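Organic hydroperoxide resistance protein (Deinococcus radiodurans, PDB 1USP) probably detoxifies organic hydroperoxides by reducing them with a reactive cysteine pair, as a dimeric member of the OsmC/Ohr family. Local coordinates at residues P74-I79 with H101-S106; V96-H101 with V131-K136. All blocks are in the same frame, centred on the assembly; numbering follows the deposited sequence.

Contact 1: P74-I79 with H101-S106; sequences PADSTI and HFPGLS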
loop_
_atom_site.group_PDB
_atom_site.type_symbol
_atom_site.label_atom_id
_atom_site.label_comp_id
_atom_site.label_asym_id
_atom_site.label_seq_id
_atom_site.Cartn_x
_atom_site.Cartn_y
_atom_site.Cartn_z
ATOM N N PRO B 74 7.780 -21.502 9.593
ATOM C CA PRO B 74 7.036 -22.468 8.773
ATOM C C PRO B 74 6.624 -21.897 7.414
ATOM O O PRO B 74 6.178 -20.743 7.318
ATOM C CB PRO B 74 5.813 -22.797 9.637
ATOM C CG PRO B 74 6.257 -22.567 11.014
ATOM C CD PRO B 74 7.268 -21.455 10.973
ATOM N N ALA B 75 6.789 -22.715 6.376
ATOM C CA ALA B 75 6.628 -22.292 4.982
ATOM C C ALA B 75 5.178 -21.956 4.602
ATOM O O ALA B 75 4.931 -21.187 3.666
ATOM C CB ALA B 75 7.176 -23.383 4.048
ATOM N N ASP B 76 4.233 -22.538 5.329
ATOM C CA ASP B 76 2.803 -22.294 5.114
ATOM C C ASP B 76 2.229 -21.250 6.077
ATOM O O ASP B 76 1.025 -21.178 6.267
ATOM C CB ASP B 76 2.000 -23.615 5.196
ATOM C CG ASP B 76 2.374 -24.481 6.409
ATOM O OD1 ASP B 76 3.371 -24.174 7.112
ATOM O OD2 ASP B 76 1.719 -25.507 6.722
ATOM N N SER B 77 3.092 -20.438 6.676
ATOM C CA SER B 77 2.649 -19.329 7.524
ATOM C C SER B 77 1.952 -18.272 6.682
ATOM O O SER B 77 2.354 -18.036 5.541
ATOM C CB SER B 77 3.835 -18.703 8.242
ATOM O OG SER B 77 4.464 -19.650 9.092
ATOM N N THR B 78 0.923 -17.641 7.251
ATOM C CA THR B 78 0.172 -16.584 6.568
ATOM C C THR B 78 0.067 -15.335 7.423
ATOM O O THR B 78 0.152 -15.400 8.656
ATOM C CB THR B 78 -1.252 -17.062 6.234
ATOM O OG1 THR B 78 -1.888 -17.539 7.425
ATOM C CG2 THR B 78 -1.226 -18.239 5.292
ATOM N N ILE B 79 -0.111 -14.199 6.753
ATOM C CA ILE B 79 -0.418 -12.928 7.402
ATOM C C ILE B 79 -1.686 -12.389 6.746
ATOM O O ILE B 79 -1.781 -12.321 5.519
ATOM C CB ILE B 79 0.735 -11.934 7.196
ATOM C CG1 ILE B 79 2.038 -12.488 7.804
ATOM C CG2 ILE B 79 0.378 -10.561 7.772
ATOM C CD1 ILE B 79 2.010 -12.670 9.300
ATOM N N HIS B 101 -0.633 -16.674 11.156
ATOM C CA HIS B 101 -0.802 -18.074 11.513
ATOM C C HIS B 101 0.507 -18.781 11.186
ATOM O O HIS B 101 0.974 -18.716 10.058
ATOM C CB HIS B 101 -1.947 -18.693 10.738
ATOM C CG HIS B 101 -2.096 -20.161 10.975
ATOM N ND1 HIS B 101 -2.233 -20.698 12.239
ATOM C CD2 HIS B 101 -2.107 -21.208 10.116
ATOM C CE1 HIS B 101 -2.335 -22.012 12.147
ATOM N NE2 HIS B 101 -2.259 -22.349 10.873
ATOM N N PHE B 102 1.106 -19.418 12.183
ATOM C CA PHE B 102 2.402 -20.065 12.034
ATOM C C PHE B 102 2.296 -21.540 12.438
ATOM O O PHE B 102 2.536 -21.875 13.590
ATOM C CB PHE B 102 3.428 -19.356 12.912
ATOM C CG PHE B 102 3.535 -17.871 12.654
ATOM C CD1 PHE B 102 2.760 -16.970 13.373
ATOM C CD2 PHE B 102 4.412 -17.378 11.697
ATOM C CE1 PHE B 102 2.847 -15.579 13.141
ATOM C CE2 PHE B 102 4.511 -16.000 11.468
ATOM C CZ PHE B 102 3.721 -15.102 12.198
ATOM N N PRO B 103 1.940 -22.417 11.510
ATOM C CA PRO B 103 1.653 -23.815 11.863
ATOM C C PRO B 103 2.814 -24.453 12.627
ATOM O O PRO B 103 3.947 -24.384 12.162
ATOM C CB PRO B 103 1.463 -24.492 10.504
ATOM C CG PRO B 103 1.085 -23.391 9.587
ATOM C CD PRO B 103 1.807 -22.173 10.064
ATOM N N GLY B 104 2.536 -25.009 13.805
ATOM C CA GLY B 104 3.539 -25.746 14.562
ATOM C C GLY B 104 4.314 -24.949 15.598
ATOM O O GLY B 104 5.051 -25.530 16.393
ATOM N N LEU B 105 4.177 -23.627 15.585
ATOM C CA LEU B 105 4.787 -22.786 16.604
ATOM C C LEU B 105 3.826 -22.605 17.758
ATOM O O LEU B 105 2.618 -22.702 17.580
ATOM C CB LEU B 105 5.122 -21.409 16.027
ATOM C CG LEU B 105 6.068 -21.343 14.833
ATOM C CD1 LEU B 105 6.556 -19.907 14.653
ATOM C CD2 LEU B 105 7.251 -22.299 14.987
ATOM N N SER B 106 4.358 -22.315 18.938
ATOM C CA SER B 106 3.530 -21.947 20.084
ATOM C C SER B 106 3.060 -20.498 19.966
ATOM O O SER B 106 3.666 -19.708 19.256
ATOM C CB SER B 106 4.306 -22.130 21.393
ATOM O OG SER B 106 4.967 -20.938 21.763
#
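Ile79 CD1 reaches Phe102 CZ at 4.2 Å at the end of the antiparallel pair of strands 78-86 and 93-101 in the OsmC/Ohr fold, and both side chains continue into the core against Leu62 of helix 46-69 and Met114 of helix 107-120. Farther out, Pro74 CG and CD rest on the branch point of Leu105, CG to Leu105 CG at 4.0 Å. Beside them Pro74 CB faces Pro103 CD, joining the rings of two proline-bearing turns, a type I turn from Pro74 to Ser77 and a type II turn from Phe102 to Leu105. Thr78 and His101 form one hydrogen-bonded pair, Thr78 N to His101 O at 3.0 Å and His101 N to Thr78 O at 2.9 Å. Their side chains run alongside each other; the imidazole turns its ND1 to the carbonyl of Arg138. Outermost, the Asp76 carboxylate lies along Pro103 CG, placed there by a chi1 of 47° that tucks CG between the backbone N and the carbonyl carbon. A double grip on Pro74 O closes the first turn: Ser77 OG, close to Phe102 CD2, donates to Pro74 O at 2.7 Å from the same face of the carbonyl plane as Ser77 N.

Contact 2: V96-H101 with V131-K136; sequences VELEGH and VDVRLK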
loop_
_atom_site.group_PDB
_atom_site.type_symbol
_atom_site.label_atom_id
_atom_site.label_comp_id
_atom_site.label_asym_id
_atom_site.label_seq_id
_atom_site.Cartn_x
_atom_site.Cartn_y
_atom_site.Cartn_z
ATOM N N VAL B 96 -5.672 -0.661 11.223
ATOM C CA VAL B 96 -5.077 -1.907 10.748
ATOM C C VAL B 96 -5.023 -2.977 11.820
ATOM O O VAL B 96 -4.677 -2.688 12.960
ATOM C CB VAL B 96 -3.639 -1.673 10.217
ATOM C CG1 VAL B 96 -2.993 -2.980 9.800
ATOM C CG2 VAL B 96 -3.652 -0.658 9.069
ATOM N N GLU B 97 -5.368 -4.203 11.427
ATOM C CA GLU B 97 -5.146 -5.417 12.196
ATOM C C GLU B 97 -4.379 -6.419 11.324
ATOM O O GLU B 97 -4.792 -6.720 10.205
ATOM C CB GLU B 97 -6.483 -6.055 12.613
ATOM C CG GLU B 97 -6.338 -7.364 13.383
ATOM C CD GLU B 97 -7.653 -8.135 13.489
ATOM O OE1 GLU B 97 -7.884 -9.068 12.681
ATOM O OE2 GLU B 97 -8.451 -7.799 14.391
ATOM N N LEU B 98 -3.269 -6.927 11.848
ATOM C CA LEU B 98 -2.481 -7.964 11.207
ATOM C C LEU B 98 -2.543 -9.238 12.042
ATOM O O LEU B 98 -2.237 -9.192 13.219
ATOM C CB LEU B 98 -1.019 -7.530 11.125
ATOM C CG LEU B 98 -0.728 -6.232 10.380
ATOM C CD1 LEU B 98 0.734 -5.824 10.568
ATOM C CD2 LEU B 98 -1.044 -6.417 8.923
ATOM N N GLU B 99 -2.904 -10.356 11.420
ATOM C CA GLU B 99 -3.048 -11.642 12.099
ATOM C C GLU B 99 -2.236 -12.723 11.401
ATOM O O GLU B 99 -2.491 -13.043 10.247
ATOM C CB GLU B 99 -4.522 -12.045 12.144
ATOM C CG GLU B 99 -4.777 -13.338 12.914
ATOM C CD GLU B 99 -6.245 -13.514 13.280
ATOM O OE1 GLU B 99 -6.845 -12.571 13.832
ATOM O OE2 GLU B 99 -6.805 -14.587 13.012
ATOM N N GLY B 100 -1.255 -13.276 12.101
ATOM C CA GLY B 100 -0.406 -14.313 11.560
ATOM C C GLY B 100 -0.732 -15.709 12.051
ATOM O O GLY B 100 -1.059 -15.920 13.222
ATOM N N HIS B 101 -0.633 -16.674 11.156
ATOM C CA HIS B 101 -0.802 -18.074 11.513
ATOM C C HIS B 101 0.507 -18.781 11.186
ATOM O O HIS B 101 0.974 -18.716 10.058
ATOM C CB HIS B 101 -1.947 -18.693 10.738
ATOM C CG HIS B 101 -2.096 -20.161 10.975
ATOM N ND1 HIS B 101 -2.233 -20.698 12.239
ATOM C CD2 HIS B 101 -2.107 -21.208 10.116
ATOM C CE1 HIS B 101 -2.335 -22.012 12.147
ATOM N NE2 HIS B 101 -2.259 -22.349 10.873
ATOM N N VAL B 131 -1.370 5.341 12.769
ATOM C CA VAL B 131 -2.331 4.276 12.559
ATOM C C VAL B 131 -2.205 3.337 13.740
ATOM O O VAL B 131 -1.087 2.999 14.152
ATOM C CB VAL B 131 -2.020 3.505 11.253
ATOM C CG1 VAL B 131 -3.010 2.388 11.030
ATOM C CG2 VAL B 131 -1.998 4.457 10.055
ATOM N N ASP B 132 -3.344 2.947 14.308
ATOM C CA ASP B 132 -3.362 1.911 15.334
ATOM C C ASP B 132 -3.148 0.620 14.579
ATOM O O ASP B 132 -3.967 0.265 13.718
ATOM C CB ASP B 132 -4.699 1.901 16.090
ATOM C CG ASP B 132 -4.741 0.868 17.222
ATOM O OD1 ASP B 132 -3.711 0.661 17.916
ATOM O OD2 ASP B 132 -5.786 0.221 17.500
ATOM N N VAL B 133 -2.007 -0.024 14.811
ATOM C CA VAL B 133 -1.740 -1.329 14.221
ATOM C C VAL B 133 -1.778 -2.348 15.338
ATOM O O VAL B 133 -0.935 -2.330 16.221
ATOM C CB VAL B 133 -0.379 -1.412 13.499
ATOM C CG1 VAL B 133 -0.152 -2.824 12.963
ATOM C CG2 VAL B 133 -0.307 -0.392 12.369
ATOM N N ARG B 134 -2.758 -3.234 15.279
ATOM C CA ARG B 134 -2.921 -4.300 16.255
ATOM C C ARG B 134 -2.398 -5.623 15.694
ATOM O O ARG B 134 -2.807 -6.033 14.619
ATOM C CB ARG B 134 -4.408 -4.425 16.579
ATOM C CG ARG B 134 -4.694 -5.373 17.693
ATOM C CD ARG B 134 -6.129 -5.384 18.109
ATOM N NE ARG B 134 -6.402 -6.563 18.933
ATOM C CZ ARG B 134 -7.512 -7.289 18.882
ATOM N NH1 ARG B 134 -8.480 -7.009 18.009
ATOM N NH2 ARG B 134 -7.635 -8.334 19.699
ATOM N N LEU B 135 -1.500 -6.273 16.434
ATOM C CA LEU B 135 -0.911 -7.561 16.076
ATOM C C LEU B 135 -1.609 -8.726 16.791
ATOM O O LEU B 135 -1.749 -8.714 18.016
ATOM C CB LEU B 135 0.571 -7.576 16.467
ATOM C CG LEU B 135 1.466 -6.505 15.849
ATOM C CD1 LEU B 135 2.930 -6.742 16.221
ATOM C CD2 LEU B 135 1.287 -6.439 14.345
ATOM N N LYS B 136 -2.027 -9.725 16.016
ATOM C CA LYS B 136 -2.721 -10.908 16.519
ATOM C C LYS B 136 -2.094 -12.178 15.958
ATOM O O LYS B 136 -1.571 -12.195 14.847
ATOM C CB LYS B 136 -4.212 -10.929 16.147
ATOM C CG LYS B 136 -4.943 -9.603 16.163
ATOM C CD LYS B 136 -6.137 -9.610 17.102
ATOM C CE LYS B 136 -7.139 -10.738 16.833
ATOM N NZ LYS B 136 -8.557 -10.232 16.732
#
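Glu97 OE2 is shared by two cations from the neighbouring strand, Lys136 NZ at 3.4 Å and Arg134 NH1 at 3.7 Å. The lysine contact is a salt bridge with a weak hydrogen bond. The arginine contact is long: the carboxylate oxygen stands off the guanidinium plane, the two flat groups are 82° apart, and attraction of charges is all that links them. In Lys136 the turn at chi2 (-122°) puts CD over one guanidinium face, a tight placement whose detail is doubtful; the later bends bring NZ to Glu97 OE2, while CE passes Glu99 OE1 at 3.5 Å. Glu97 CG also packs on Lys136 CG, so the aliphatic stems touch beneath the charges. Under this network the strands 96-101 and 133-136 run parallel in the mixed sheet of the OsmC fold, at 18° to each other. Leu98 is held from both ends, its N by Arg134 O at 2.9 Å and its O by Lys136 N; further bonds link Arg134 N to Val96 O and Gly100 N to Lys136 O. Val96, Leu98, Val133 and Leu135 occupy the other face. Leu98 CD1 touches both Val133 CG1 and Leu135 CD2, each at 3.9 Å, and Val96 CG2 meets Val131 CG1 at 3.7 Å. Helices 46-69 and 107-120 pack on this apolar side, with Tyr54 against Leu98 and Val133, and His118 against Val133 and Leu135. The parallel pair thus separates its chemistry by face: apolar side chains toward the two helices, and on the other side two cations gathered on the Glu97 carboxylate, with Glu99 near the lysine, a network that would probably favour a charged Glu97.

From the N terminus, the chain leaves helix 46-69 and passes through 74-79 into strand 78-86, then turns back along strand 93-101. Contact 1 closes this hairpin at its open end, where 101-106 leads on to helix 107-120. Contact 2 closes a longer excursion: after strand 93-101 the chain makes helices 107-120 and 122-127 before 131-136 returns beside 96-101, a parallel connection through helices. The two closures cross, as the segments alternate along the chain: 74-79, 96-101, 101-106, 131-136. His101 belongs to both, and Ile79 CD1 packs on Gly100 CA. Together they place strand 93-101 between 78-86 and 133-137; beyond 78-86 the sheet continues into a strand of the other subunit.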